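Local coordinates for protein cycloalternan-forming enzyme (Listeria monocytogenes serovar 1/2a, PDB 5F7U) that belongs to glycoside hydrolase family 31 and joins a TIM barrel to several beta-rich domains and a carbohydrate-binding module of family 6, at residues G596-S600 with V625-A629; L763-E767 with H777-E781; D1001-T1005 with Q1014-P1018. The protein carries 1 engineered substitution. All blocks are in the same frame, centred on the assembly; numbering follows the deposited sequence.

From the N terminus, the chain passes through the mutarotase-like region into the TIM barrel, where contact 1 closes a crossover of 24 residues, largely helical, and sets two neighbouring barrel strands side by side. Contact 2 follows in the family 31 C-terminal domain, folding 763-767 back against 777-781 across only nine residues. Contact 3 comes last, in the family 6 carbohydrate-binding module, where it pairs the two strands of a beta hairpin. The three loops run in series; none nests in or crosses another. Their centres lie about 30 Å apart for contacts 1 and 2 and about 31 Å for contacts 2 and 3, and no two contacts touch.

Contact 1: residues G596-S600 with V625-A629; sequences GIYWS and VSYWA. With GLC (alpha-D-glucopyranose), chain F.
Between them, Tyr-598 and Ala-629 account for all three backbone hydrogen bonds that hold 596-600 alongside 625-629. Tyr-598 N donates to Tyr-627 O at 3.0 Å, nearly along the C=O axis, and Tyr-598 O accepts from Ala-629 N at 2.8 Å. Ser-600 N continues the pattern to Ala-629 O at 3.0 Å, with a more bent N-H...O angle of 132°. Each carbonyl is also met by a CA-H group, from Ile-597, Trp-628 and Trp-599 respectively.

Such parallel pairing belongs to the TIM barrel: strands 597-599 and 628-631 are its sixth and seventh, joined through helix 607-622 in a beta-alpha-beta crossover. Tyr-627 centres an inverse gamma turn just before the second strand.

Apolar contacts flank the strands. On the face of Trp-599 and Ala-629, their CB atoms meet at 3.8 Å. In Ile-597, chi1 of -68° sets CG1 beside the backbone N and leaves CG2 anti to it, and CG2 reaches Ala-629 CB at 4.0 Å. Tyr-598 and Trp-628 share the other face. The Tyr-598 side chain crosses that of Val-625 at about a right angle, CD1 to CG1 being 3.8 Å, and Ser-600 CB approaches Trp-628 CZ2 obliquely at 3.7 Å. The polar ends find partners beyond the two segments: Tyr-598 OH in Ala-592 O, Trp-628 NE1 in Glu-255 OE2.

Sugar contact falls to Trp-599. Its chi1 of 94°, away from the usual staggered values, carries the indole away from 625-629, and the ring edge points at the glucose, CZ2 lying 3.4 Å from O2 of GLC (chain F). Lys-535 makes a cation-pi contact with this indole, while Asp-602, Glu-400 and His-661 hydrogen-bond the sugar.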
loop_
_atom_site.group_PDB
_atom_site.type_symbol
_atom_site.label_atom_id
_atom_site.label_comp_id
_atom_site.label_asym_id
_atom_site.label_seq_id
_atom_site.Cartn_x
_atom_site.Cartn_y
_atom_site.Cartn_z
ATOM N N GLY A 596 -5.892 8.894 -6.612
ATOM C CA GLY A 596 -4.540 9.449 -6.421
ATOM C C GLY A 596 -3.647 8.745 -5.410
ATOM O O GLY A 596 -3.843 7.559 -5.099
ATOM N N ILE A 597 -2.644 9.475 -4.931
ATOM C CA ILE A 597 -1.590 8.918 -4.067
ATOM C C ILE A 597 -2.047 8.963 -2.611
ATOM O O ILE A 597 -2.740 9.918 -2.215
ATOM C CB ILE A 597 -0.270 9.732 -4.219
ATOM C CG1 ILE A 597 0.296 9.511 -5.619
ATOM C CG2 ILE A 597 0.771 9.340 -3.159
ATOM C CD1 ILE A 597 1.325 10.532 -6.044
ATOM N N TYR A 598 -1.668 7.950 -1.827
ATOM C CA TYR A 598 -1.872 8.002 -0.353
ATOM C C TYR A 598 -0.535 7.912 0.325
ATOM O O TYR A 598 0.252 7.017 -0.022
ATOM C CB TYR A 598 -2.844 6.887 0.132
ATOM C CG TYR A 598 -4.218 7.198 -0.384
ATOM C CD1 TYR A 598 -4.559 6.881 -1.709
ATOM C CD2 TYR A 598 -5.136 7.932 0.387
ATOM C CE1 TYR A 598 -5.793 7.255 -2.243
ATOM C CE2 TYR A 598 -6.370 8.304 -0.148
ATOM C CZ TYR A 598 -6.690 7.966 -1.452
ATOM O OH TYR A 598 -7.923 8.317 -1.979
ATOM N N TRP A 599 -0.255 8.842 1.252
ATOM C CA TRP A 599 0.980 8.723 2.068
ATOM C C TRP A 599 0.665 8.317 3.493
ATOM O O TRP A 599 -0.448 8.532 3.961
ATOM C CB TRP A 599 1.864 9.981 1.990
ATOM C CG TRP A 599 1.648 11.002 3.071
ATOM C CD1 TRP A 599 2.413 11.172 4.181
ATOM C CD2 TRP A 599 0.612 12.005 3.135
ATOM N NE1 TRP A 599 1.935 12.228 4.931
ATOM C CE2 TRP A 599 0.830 12.751 4.323
ATOM C CE3 TRP A 599 -0.456 12.361 2.298
ATOM C CZ2 TRP A 599 0.000 13.822 4.718
ATOM C CZ3 TRP A 599 -1.273 13.442 2.666
ATOM C CH2 TRP A 599 -1.048 14.146 3.894
ATOM N N SER A 600 1.644 7.700 4.163
ATOM C CA SER A 600 1.436 7.056 5.467
ATOM C C SER A 600 1.330 8.011 6.664
ATOM O O SER A 600 1.249 7.571 7.812
ATOM C CB SER A 600 2.524 6.000 5.679
ATOM O OG SER A 600 3.777 6.639 5.883
ATOM N N VAL A 625 -4.689 -0.284 -2.376
ATOM C CA VAL A 625 -4.110 1.071 -2.414
ATOM C C VAL A 625 -2.634 0.884 -2.792
ATOM O O VAL A 625 -1.784 0.602 -1.945
ATOM C CB VAL A 625 -4.298 1.831 -1.076
ATOM C CG1 VAL A 625 -3.626 3.210 -1.127
ATOM C CG2 VAL A 625 -5.783 1.995 -0.785
ATOM N N SER A 626 -2.363 1.014 -4.086
ATOM C CA SER A 626 -1.067 0.670 -4.666
ATOM C C SER A 626 -0.156 1.888 -4.768
ATOM O O SER A 626 1.050 1.765 -4.586
ATOM C CB SER A 626 -1.324 0.096 -6.062
ATOM O OG SER A 626 -0.130 -0.186 -6.786
ATOM N N TYR A 627 -0.735 3.056 -5.066
ATOM C CA TYR A 627 0.084 4.269 -5.256
ATOM C C TYR A 627 0.321 4.902 -3.903
ATOM O O TYR A 627 -0.321 5.900 -3.532
ATOM C CB TYR A 627 -0.582 5.252 -6.212
ATOM C CG TYR A 627 -0.801 4.737 -7.631
ATOM C CD1 TYR A 627 -0.180 3.553 -8.113
ATOM C CD2 TYR A 627 -1.647 5.439 -8.492
ATOM C CE1 TYR A 627 -0.418 3.113 -9.419
ATOM C CE2 TYR A 627 -1.870 5.020 -9.796
ATOM C CZ TYR A 627 -1.263 3.862 -10.257
ATOM O OH TYR A 627 -1.528 3.455 -11.560
ATOM N N TRP A 628 1.239 4.284 -3.165
ATOM C CA TRP A 628 1.457 4.588 -1.755
ATOM C C TRP A 628 2.822 5.260 -1.563
ATOM O O TRP A 628 3.822 4.833 -2.151
ATOM C CB TRP A 628 1.333 3.297 -0.941
ATOM C CG TRP A 628 1.688 3.434 0.531
ATOM C CD1 TRP A 628 0.827 3.667 1.572
ATOM C CD2 TRP A 628 2.991 3.324 1.104
ATOM N NE1 TRP A 628 1.510 3.731 2.748
ATOM C CE2 TRP A 628 2.846 3.529 2.494
ATOM C CE3 TRP A 628 4.277 3.067 0.574
ATOM C CZ2 TRP A 628 3.925 3.459 3.379
ATOM C CZ3 TRP A 628 5.372 3.045 1.449
ATOM C CH2 TRP A 628 5.180 3.213 2.839
ATOM N N ALA A 629 2.833 6.286 -0.703
ATOM C CA ALA A 629 4.043 7.035 -0.359
ATOM C C ALA A 629 4.247 7.036 1.141
ATOM O O ALA A 629 3.335 6.740 1.903
ATOM C CB ALA A 629 3.920 8.482 -0.818
HETATM C C1 GLC F . -0.638 17.417 8.564
HETATM C C2 GLC F . 0.088 16.525 7.533
HETATM C C3 GLC F . 1.563 16.921 7.325
HETATM C C4 GLC F . 1.675 18.421 7.010
HETATM C C5 GLC F . 0.803 19.262 7.954
HETATM C C6 GLC F . 0.752 20.735 7.583
HETATM O O2 GLC F . -0.115 15.142 7.839
HETATM O O3 GLC F . 2.159 16.177 6.247
HETATM O O4 GLC F . 3.046 18.847 7.119
HETATM O O5 GLC F . -0.548 18.774 8.087
HETATM O O6 GLC F . 0.062 21.393 8.664
#

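Contact 2: residues L763-E767 with H777-E781; sequences LPEGE and HPGGE. With GLC (alpha-D-glucopyranose), chain B.
Leu-763 O takes two backbone N-H groups from the facing chain: Gly-780 N donates at 2.6 Å from above the carbonyl plane, and Glu-781 N adds a weak bond at 3.4 Å. Two successive residues opposite one make a beta bulge, and Gly-780 at position 1, with its positive phi of 95°, makes it the G1 type. Leu-763 N answers with a straight bond to Glu-781 O (3.0 Å, 168°), completing an antiparallel hydrogen-bonded pair.

Beyond the bulge the pairing is interrupted by loop and resumes one residue out of step, where Glu-767 and Pro-778 form a non-hydrogen-bonded pair. Gly-779 N donates to Gly-766 O at 2.6 Å. With no side chain in the way, Gly-779 CA lies 3.1 Å from Pro-764 O in a CA-H...O contact, so the glycine backbone fits between the carbonyls of Pro-764 and Gly-766. A water accepts from Gly-766 N at 3.1 Å and donates weakly to Gly-779 O, bridging the two segments.

The main side-chain contact is apolar. Leu-763 CD1 touches His-777 CB at 3.5 Å, the two side chains meeting at a slant, and Ile-783 packs against both. The His-777 imidazole, set perpendicular to the Phe-795 ring, leads away from 763-767 toward the glycan pocket. Its NE2 donates to O6 of GLC (chain B) at 2.7 Å and 167°, while O4 lies in the ring plane at the edge. Asp-770, Asn-773 and Tyr-786 O also bond this glucose. Leu-763 thus packs on the CB of His-777 while NE2, at the ring edge, bonds the sugar, a geometry consistent with NE2 carrying a proton and acting as donor to O6.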
loop_
_atom_site.group_PDB
_atom_site.type_symbol
_atom_site.label_atom_id
_atom_site.label_comp_id
_atom_site.label_asym_id
_atom_site.label_seq_id
_atom_site.Cartn_x
_atom_site.Cartn_y
_atom_site.Cartn_z
ATOM N N LEU A 763 14.312 -16.110 0.010
ATOM C CA LEU A 763 14.118 -16.285 -1.420
ATOM C C LEU A 763 13.154 -17.424 -1.683
ATOM O O LEU A 763 13.468 -18.569 -1.359
ATOM C CB LEU A 763 15.452 -16.554 -2.130
ATOM C CG LEU A 763 16.514 -15.463 -1.983
ATOM C CD1 LEU A 763 17.795 -15.954 -2.649
ATOM C CD2 LEU A 763 16.062 -14.122 -2.562
ATOM N N PRO A 764 11.987 -17.118 -2.277
ATOM C CA PRO A 764 11.077 -18.191 -2.686
ATOM C C PRO A 764 11.692 -19.076 -3.760
ATOM O O PRO A 764 12.714 -18.729 -4.354
ATOM C CB PRO A 764 9.881 -17.441 -3.275
ATOM C CG PRO A 764 9.955 -16.081 -2.673
ATOM C CD PRO A 764 11.437 -15.793 -2.616
ATOM N N GLU A 765 11.068 -20.231 -3.995
ATOM C CA GLU A 765 11.625 -21.210 -4.926
ATOM C C GLU A 765 11.794 -20.563 -6.310
ATOM O O GLU A 765 11.013 -19.715 -6.691
ATOM C CB GLU A 765 10.773 -22.487 -4.951
ATOM C CG GLU A 765 11.610 -23.695 -4.541
ATOM C CD GLU A 765 10.829 -24.824 -3.895
ATOM O OE1 GLU A 765 10.154 -25.582 -4.631
ATOM O OE2 GLU A 765 10.927 -24.980 -2.647
ATOM N N GLY A 766 12.855 -20.935 -7.021
ATOM C CA GLY A 766 13.196 -20.350 -8.333
ATOM C C GLY A 766 14.535 -19.651 -8.223
ATOM O O GLY A 766 15.096 -19.606 -7.157
ATOM N N GLU A 767 15.031 -19.041 -9.286
ATOM C CA GLU A 767 16.368 -18.450 -9.255
ATOM C C GLU A 767 16.270 -16.932 -9.178
ATOM O O GLU A 767 15.461 -16.349 -9.881
ATOM C CB GLU A 767 17.128 -18.864 -10.520
ATOM C CG GLU A 767 18.579 -18.422 -10.532
ATOM C CD GLU A 767 19.333 -18.976 -11.714
ATOM O OE1 GLU A 767 19.612 -20.191 -11.727
ATOM O OE2 GLU A 767 19.678 -18.201 -12.622
ATOM N N HIS A 777 21.443 -16.481 -6.999
ATOM C CA HIS A 777 20.963 -17.054 -5.744
ATOM C C HIS A 777 19.771 -17.983 -5.984
ATOM O O HIS A 777 18.647 -17.509 -6.172
ATOM C CB HIS A 777 20.584 -15.949 -4.760
ATOM C CG HIS A 777 21.697 -14.994 -4.477
ATOM N ND1 HIS A 777 22.648 -15.235 -3.510
ATOM C CD2 HIS A 777 22.035 -13.819 -5.062
ATOM C CE1 HIS A 777 23.521 -14.238 -3.503
ATOM N NE2 HIS A 777 23.164 -13.363 -4.432
ATOM N N PRO A 778 20.009 -19.312 -5.969
ATOM C CA PRO A 778 18.912 -20.288 -5.953
ATOM C C PRO A 778 17.920 -20.035 -4.817
ATOM O O PRO A 778 18.328 -19.772 -3.684
ATOM C CB PRO A 778 19.630 -21.626 -5.742
ATOM C CG PRO A 778 20.976 -21.411 -6.343
ATOM C CD PRO A 778 21.325 -19.958 -6.100
ATOM N N GLY A 779 16.630 -20.117 -5.131
ATOM C CA GLY A 779 15.579 -19.895 -4.141
ATOM C C GLY A 779 15.339 -21.046 -3.199
ATOM O O GLY A 779 15.985 -22.106 -3.298
ATOM N N GLY A 780 14.414 -20.834 -2.268
ATOM C CA GLY A 780 14.012 -21.888 -1.317
ATOM C C GLY A 780 14.718 -21.899 0.037
ATOM O O GLY A 780 14.720 -22.939 0.713
ATOM N N GLU A 781 15.333 -20.774 0.415
ATOM C CA GLU A 781 16.036 -20.627 1.695
ATOM C C GLU A 781 16.188 -19.151 2.023
ATOM O O GLU A 781 15.959 -18.302 1.162
ATOM C CB GLU A 781 17.423 -21.287 1.656
ATOM C CG GLU A 781 18.403 -20.669 0.666
ATOM C CD GLU A 781 19.741 -21.401 0.664
ATOM O OE1 GLU A 781 20.078 -21.991 1.703
ATOM O OE2 GLU A 781 20.452 -21.408 -0.372
HETATM C C1 GLC B . 27.206 -8.569 -2.481
HETATM C C2 GLC B . 26.672 -8.927 -1.093
HETATM C C3 GLC B . 26.744 -10.449 -0.899
HETATM C C4 GLC B . 26.045 -11.180 -2.058
HETATM C C5 GLC B . 26.683 -10.754 -3.389
HETATM C C6 GLC B . 26.073 -11.382 -4.639
HETATM O O2 GLC B . 27.463 -8.265 -0.098
HETATM O O3 GLC B . 26.203 -10.820 0.374
HETATM O O4 GLC B . 26.137 -12.598 -1.902
HETATM O O5 GLC B . 26.535 -9.330 -3.502
HETATM O O6 GLC B . 24.670 -11.096 -4.677
HETATM O O HOH W 1 14.637 -23.149 -5.890
#

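Contact 3: residues D1001-T1005 with Q1014-P1018; sequences DATRT and QITLP
Asp-1001 lies against Pro-1018 at the start of the pairing, its OD1 3.5 Å from Pro-1018 CA and hydrogen-bonded to Lys-1019 N just beyond. Ala-1002 follows with a reciprocal backbone pair: its N donates to Leu-1017 O at 2.8 Å, and its O accepts from Leu-1017 N, also at 2.8 Å. The two strands form a beta hairpin, so the residues meet in antiparallel register.

Thr-1003 stands opposite Thr-1016 in a non-hydrogen-bonded pair, but its side chain leans toward Gln-1014. With chi1 at 66° its OG1 sits between the backbone N and the carbonyl carbon, 3.6 Å from Gln-1014 NE2 at the end of an extended glutamine chain. Asp-1050 OD1 hydrogen-bonds both groups and so gathers them together.

Arg-1004 repeats the reciprocal pattern with Ile-1015. Ile-1015 N donates to its carbonyl O at 2.8 Å with a nearly linear angle of 175°, while the return bond from Arg-1004 N to Ile-1015 O is longer, 3.2 Å. The side chain bends at chi2, and NH2 reaches Thr-1003 O at 2.8 Å from above the carbonyl plane, with the oxygen lying in the plane of the guanidinium. Arg-1004 CG meets Leu-1017 CD1 at 4.0 Å; NH1 bonds Ala-1052 O, and Phe-969 adds a cation-pi contact. Thr-1005 OG1 turns to Asp-1050 OD2.

Within this family 6 carbohydrate-binding module, strand 1011-1017 is outermost in its sheet and 1002-1008 separates it from 1039-1045. Ala-1002, Arg-1004 and Leu-1017 pack on Ile-1054 of strand 1054-1062, while Ile-1015 and Leu-1017 meet Val-1031 and Val-1029 of strand 1027-1035.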
loop_
_atom_site.group_PDB
_atom_site.type_symbol
_atom_site.label_atom_id
_atom_site.label_comp_id
_atom_site.label_asym_id
_atom_site.label_seq_id
_atom_site.Cartn_x
_atom_site.Cartn_y
_atom_site.Cartn_z
ATOM N N ASP A 1001 50.580 -28.173 -12.753
ATOM C CA ASP A 1001 49.297 -28.905 -12.684
ATOM C C ASP A 1001 48.737 -28.892 -11.272
ATOM O O ASP A 1001 49.470 -29.065 -10.294
ATOM C CB ASP A 1001 49.463 -30.375 -13.111
ATOM C CG ASP A 1001 49.745 -30.542 -14.590
ATOM O OD1 ASP A 1001 49.740 -29.548 -15.343
ATOM O OD2 ASP A 1001 49.986 -31.698 -15.006
ATOM N N ALA A 1002 47.432 -28.691 -11.171
ATOM C CA ALA A 1002 46.776 -28.676 -9.878
ATOM C C ALA A 1002 45.662 -29.705 -9.838
ATOM O O ALA A 1002 45.192 -30.168 -10.892
ATOM C CB ALA A 1002 46.219 -27.292 -9.597
ATOM N N THR A 1003 45.264 -30.080 -8.624
ATOM C CA THR A 1003 44.018 -30.837 -8.413
ATOM C C THR A 1003 43.201 -30.219 -7.287
ATOM O O THR A 1003 43.755 -29.663 -6.327
ATOM C CB THR A 1003 44.230 -32.342 -8.086
ATOM O OG1 THR A 1003 44.878 -32.470 -6.820
ATOM C CG2 THR A 1003 45.060 -33.067 -9.152
ATOM N N ARG A 1004 41.880 -30.312 -7.430
ATOM C CA ARG A 1004 40.935 -29.943 -6.368
ATOM C C ARG A 1004 39.869 -31.021 -6.225
ATOM O O ARG A 1004 39.627 -31.806 -7.143
ATOM C CB ARG A 1004 40.277 -28.583 -6.634
ATOM C CG ARG A 1004 41.216 -27.382 -6.601
ATOM C CD ARG A 1004 41.753 -27.089 -5.204
ATOM N NE ARG A 1004 42.593 -25.891 -5.200
ATOM C CZ ARG A 1004 43.866 -25.843 -5.599
ATOM N NH1 ARG A 1004 44.527 -24.691 -5.536
ATOM N NH2 ARG A 1004 44.492 -26.932 -6.054
ATOM N N THR A 1005 39.240 -31.057 -5.057
ATOM C CA THR A 1005 38.208 -32.034 -4.775
ATOM C C THR A 1005 36.886 -31.287 -4.819
ATOM O O THR A 1005 36.785 -30.158 -4.315
ATOM C CB THR A 1005 38.462 -32.697 -3.406
ATOM O OG1 THR A 1005 39.706 -33.403 -3.455
ATOM C CG2 THR A 1005 37.372 -33.681 -3.054
ATOM N N GLN A 1014 37.500 -35.945 -7.765
ATOM C CA GLN A 1014 38.688 -35.117 -7.879
ATOM C C GLN A 1014 38.854 -34.641 -9.320
ATOM O O GLN A 1014 38.641 -35.409 -10.259
ATOM C CB GLN A 1014 39.933 -35.869 -7.400
ATOM C CG GLN A 1014 41.121 -34.946 -7.122
ATOM C CD GLN A 1014 42.368 -35.660 -6.625
ATOM O OE1 GLN A 1014 42.836 -36.633 -7.226
ATOM N NE2 GLN A 1014 42.933 -35.157 -5.531
ATOM N N ILE A 1015 39.235 -33.377 -9.480
ATOM C CA ILE A 1015 39.378 -32.783 -10.807
ATOM C C ILE A 1015 40.823 -32.359 -11.036
ATOM O O ILE A 1015 41.513 -31.953 -10.101
ATOM C CB ILE A 1015 38.416 -31.597 -11.052
ATOM C CG1 ILE A 1015 38.761 -30.392 -10.161
ATOM C CG2 ILE A 1015 36.971 -32.055 -10.843
ATOM C CD1 ILE A 1015 37.945 -29.129 -10.443
ATOM N N THR A 1016 41.248 -32.470 -12.286
ATOM C CA THR A 1016 42.607 -32.128 -12.705
ATOM C C THR A 1016 42.568 -30.818 -13.451
ATOM O O THR A 1016 41.769 -30.634 -14.382
ATOM C CB THR A 1016 43.199 -33.226 -13.602
ATOM O OG1 THR A 1016 43.364 -34.407 -12.819
ATOM C CG2 THR A 1016 44.566 -32.814 -14.152
ATOM N N LEU A 1017 43.428 -29.905 -13.025
ATOM C CA LEU A 1017 43.491 -28.583 -13.588
ATOM C C LEU A 1017 44.906 -28.376 -14.120
ATOM O O LEU A 1017 45.792 -27.992 -13.355
ATOM C CB LEU A 1017 43.141 -27.559 -12.516
ATOM C CG LEU A 1017 41.771 -27.747 -11.858
ATOM C CD1 LEU A 1017 41.674 -26.963 -10.557
ATOM C CD2 LEU A 1017 40.675 -27.350 -12.842
ATOM N N PRO A 1018 45.135 -28.666 -15.424
ATOM C CA PRO A 1018 46.491 -28.546 -15.994
ATOM C C PRO A 1018 47.109 -27.154 -15.874
ATOM O O PRO A 1018 46.393 -26.149 -15.851
ATOM C CB PRO A 1018 46.293 -28.896 -17.476
ATOM C CG PRO A 1018 45.038 -29.705 -17.516
ATOM C CD PRO A 1018 44.167 -29.176 -16.411
#